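Local coordinates for probable GTP-binding protein engB (Pyrococcus horikoshii, PDB 2CXX) that probably binds and hydrolyses GTP as a small magnesium-dependent P-loop GTPase needed for normal cell division and septation, at residues A86-G92 and T125-K131. Numbering follows the deposited sequence.
Sequences AVLVVDG and TIVAVNK. With GDP (guanosine-5'-diphosphate), chain D.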
loop_
_atom_site.group_PDB
_atom_site.type_symbol
_atom_site.label_atom_id
_atom_site.label_comp_id
_atom_site.label_asym_id
_atom_site.label_seq_id
_atom_site.Cartn_x
_atom_site.Cartn_y
_atom_site.Cartn_z
ATOM N N ALA A 86 -5.894 -6.300 2.213
ATOM C CA ALA A 86 -4.650 -5.716 1.769
ATOM C C ALA A 86 -4.720 -4.212 1.961
ATOM O O ALA A 86 -5.761 -3.575 1.765
ATOM C CB ALA A 86 -4.373 -6.049 0.211
ATOM N N VAL A 87 -3.620 -3.628 2.418
ATOM C CA VAL A 87 -3.542 -2.174 2.516
ATOM C C VAL A 87 -2.472 -1.715 1.532
ATOM O O VAL A 87 -1.296 -2.081 1.664
ATOM C CB VAL A 87 -3.105 -1.706 3.889
ATOM C CG1 VAL A 87 -3.033 -0.108 3.933
ATOM C CG2 VAL A 87 -4.131 -2.195 4.908
ATOM N N LEU A 88 -2.882 -0.971 0.506
ATOM C CA LEU A 88 -1.917 -0.430 -0.424
ATOM C C LEU A 88 -1.688 1.004 0.050
ATOM O O LEU A 88 -2.609 1.819 0.072
ATOM C CB LEU A 88 -2.474 -0.430 -1.879
ATOM C CG LEU A 88 -1.729 0.437 -2.912
ATOM C CD1 LEU A 88 -0.286 0.018 -3.125
ATOM C CD2 LEU A 88 -2.474 0.368 -4.241
ATOM N N VAL A 89 -0.444 1.310 0.407
ATOM C CA VAL A 89 -0.078 2.663 0.842
ATOM C C VAL A 89 0.384 3.436 -0.369
ATOM O O VAL A 89 1.214 2.950 -1.085
ATOM C CB VAL A 89 1.079 2.590 1.809
ATOM C CG1 VAL A 89 1.272 3.932 2.476
ATOM C CG2 VAL A 89 0.791 1.496 2.875
ATOM N N VAL A 90 -0.183 4.618 -0.620
ATOM C CA VAL A 90 0.260 5.481 -1.722
ATOM C C VAL A 90 0.601 6.821 -1.160
ATOM O O VAL A 90 0.145 7.207 -0.080
ATOM C CB VAL A 90 -0.775 5.670 -2.843
ATOM C CG1 VAL A 90 -1.200 4.237 -3.376
ATOM C CG2 VAL A 90 -1.941 6.429 -2.354
ATOM N N ASP A 91 1.416 7.558 -1.915
ATOM C CA ASP A 91 1.845 8.884 -1.492
ATOM C C ASP A 91 0.826 9.775 -2.236
ATOM O O ASP A 91 0.902 9.887 -3.433
ATOM C CB ASP A 91 3.293 9.091 -1.969
ATOM C CG ASP A 91 3.790 10.508 -1.779
ATOM O OD1 ASP A 91 2.943 11.420 -1.675
ATOM O OD2 ASP A 91 5.029 10.687 -1.768
ATOM N N GLY A 92 -0.128 10.346 -1.492
ATOM C CA GLY A 92 -1.193 11.147 -2.109
ATOM C C GLY A 92 -0.704 12.350 -2.916
ATOM O O GLY A 92 -1.320 12.746 -3.924
ATOM N N THR A 125 -9.200 -4.547 -0.732
ATOM C CA THR A 125 -8.059 -3.645 -0.622
ATOM C C THR A 125 -8.425 -2.271 -0.139
ATOM O O THR A 125 -9.357 -1.652 -0.656
ATOM C CB THR A 125 -7.376 -3.515 -1.993
ATOM O OG1 THR A 125 -6.918 -4.801 -2.423
ATOM C CG2 THR A 125 -6.162 -2.554 -1.899
ATOM N N ILE A 126 -7.697 -1.775 0.848
ATOM C CA ILE A 126 -7.911 -0.403 1.329
ATOM C C ILE A 126 -6.709 0.390 0.830
ATOM O O ILE A 126 -5.595 -0.108 0.841
ATOM C CB ILE A 126 -7.965 -0.357 2.901
ATOM C CG1 ILE A 126 -9.166 -1.126 3.399
ATOM C CG2 ILE A 126 -7.911 1.092 3.400
ATOM C CD1 ILE A 126 -9.016 -1.581 4.866
ATOM N N VAL A 127 -6.928 1.579 0.279
ATOM C CA VAL A 127 -5.816 2.404 -0.143
ATOM C C VAL A 127 -5.583 3.450 0.921
ATOM O O VAL A 127 -6.447 4.307 1.129
ATOM C CB VAL A 127 -6.131 3.131 -1.488
ATOM C CG1 VAL A 127 -4.965 4.086 -1.877
ATOM C CG2 VAL A 127 -6.399 2.085 -2.573
ATOM N N ALA A 128 -4.427 3.404 1.591
ATOM C CA ALA A 128 -4.074 4.421 2.595
ATOM C C ALA A 128 -3.429 5.575 1.790
ATOM O O ALA A 128 -2.347 5.417 1.248
ATOM C CB ALA A 128 -3.046 3.855 3.596
ATOM N N VAL A 129 -4.100 6.716 1.699
ATOM C CA VAL A 129 -3.578 7.845 0.938
ATOM C C VAL A 129 -2.756 8.690 1.927
ATOM O O VAL A 129 -3.257 9.569 2.625
ATOM C CB VAL A 129 -4.730 8.618 0.290
ATOM C CG1 VAL A 129 -4.122 9.760 -0.554
ATOM C CG2 VAL A 129 -5.575 7.628 -0.622
ATOM N N ASN A 130 -1.464 8.414 1.944
ATOM C CA ASN A 130 -0.576 8.997 2.921
ATOM C C ASN A 130 -0.019 10.339 2.498
ATOM O O ASN A 130 -0.102 10.731 1.331
ATOM C CB ASN A 130 0.563 8.005 3.222
ATOM C CG ASN A 130 1.319 8.345 4.513
ATOM O OD1 ASN A 130 0.714 8.805 5.468
ATOM N ND2 ASN A 130 2.624 8.079 4.562
ATOM N N LYS A 131 0.524 11.018 3.491
ATOM C CA LYS A 131 1.144 12.353 3.365
ATOM C C LYS A 131 0.075 13.406 3.147
ATOM O O LYS A 131 0.256 14.405 2.442
ATOM C CB LYS A 131 2.176 12.396 2.246
ATOM C CG LYS A 131 3.235 11.249 2.410
ATOM C CD LYS A 131 4.498 11.524 1.596
ATOM C CE LYS A 131 5.565 10.383 1.689
ATOM N NZ LYS A 131 6.635 10.623 0.641
HETATM P PB GDP D . 8.649 3.442 3.120
HETATM O O1B GDP D . 9.844 3.376 2.229
HETATM O O2B GDP D . 7.320 3.526 2.267
HETATM O O3B GDP D . 8.632 2.561 4.351
HETATM O O3A GDP D . 8.709 4.905 3.737
HETATM P PA GDP D . 9.077 5.582 5.136
HETATM O O1A GDP D . 8.084 5.194 6.159
HETATM O O2A GDP D . 10.543 5.198 5.560
HETATM O "O5'" GDP D . 8.831 7.145 4.880
HETATM C "C5'" GDP D . 9.609 7.615 3.821
HETATM C "C4'" GDP D . 9.731 9.142 3.902
HETATM O "O4'" GDP D . 8.369 9.760 3.912
HETATM C "C3'" GDP D . 10.348 9.707 5.135
HETATM O "O3'" GDP D . 11.323 10.757 5.150
HETATM C "C2'" GDP D . 9.169 9.853 6.122
HETATM O "O2'" GDP D . 9.485 10.904 7.111
HETATM C "C1'" GDP D . 8.179 10.519 5.162
HETATM N N9 GDP D . 6.767 10.373 5.543
HETATM C C8 GDP D . 6.075 9.203 5.928
HETATM N N7 GDP D . 4.839 9.485 6.164
HETATM C C5 GDP D . 4.638 10.825 5.958
HETATM C C6 GDP D . 3.520 11.710 6.048
HETATM O O6 GDP D . 2.440 11.331 6.381
HETATM N N1 GDP D . 3.696 13.055 5.740
HETATM C C2 GDP D . 4.920 13.531 5.365
HETATM N N2 GDP D . 5.043 14.871 5.078
HETATM N N3 GDP D . 5.974 12.734 5.275
HETATM C C4 GDP D . 5.870 11.387 5.562
#
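Val90 lays its CG2 methyl over Val127, 3.9 Å from CG1, and reaches CG2 of Val129 at 4.2 Å; Leu88 projects from the same sheet face, where helix 110-120 packs on Val90, Thr125 and Val127. On the other face Val87 CG1 lies 4.0 Å from Ala128 CB, and Ile126 packs against helix 171-184. Residues 86-91 and 125-130 are neighbouring parallel strands, their axes 25° apart. Ile126 N donates to Ala86 O (2.8 Å) and Leu88 N to Ile126 O (2.9 Å); the alternation runs on to Gly92 N and Asn130 O (2.8 Å), one residue past the first strand. Gly92 suits this tight exit: its CA is 3.6 Å from Val129 CG1, where a CB would clash. At the strand ends Lys131 NZ, just past the second strand, forms a salt bridge with OD2 of Asp91, the last residue of the first (2.9 Å), and also hydrogen-bonds Asn11 O of the P-loop, while Asp91 OD1 caps Ala94 N at the start of helix 94-104. Asn130 ND2 lies 3.1 Å from GDP N7 and hydrogen-bonds Val12 O; its OD1 accepts from Ala165 N. Asn130, Lys131 and Asp133, which hydrogen-bonds GDP, belong to the NKxD guanine-recognition motif, here at the C-terminal end of an inner parallel strand of the Ras-like G-domain sheet.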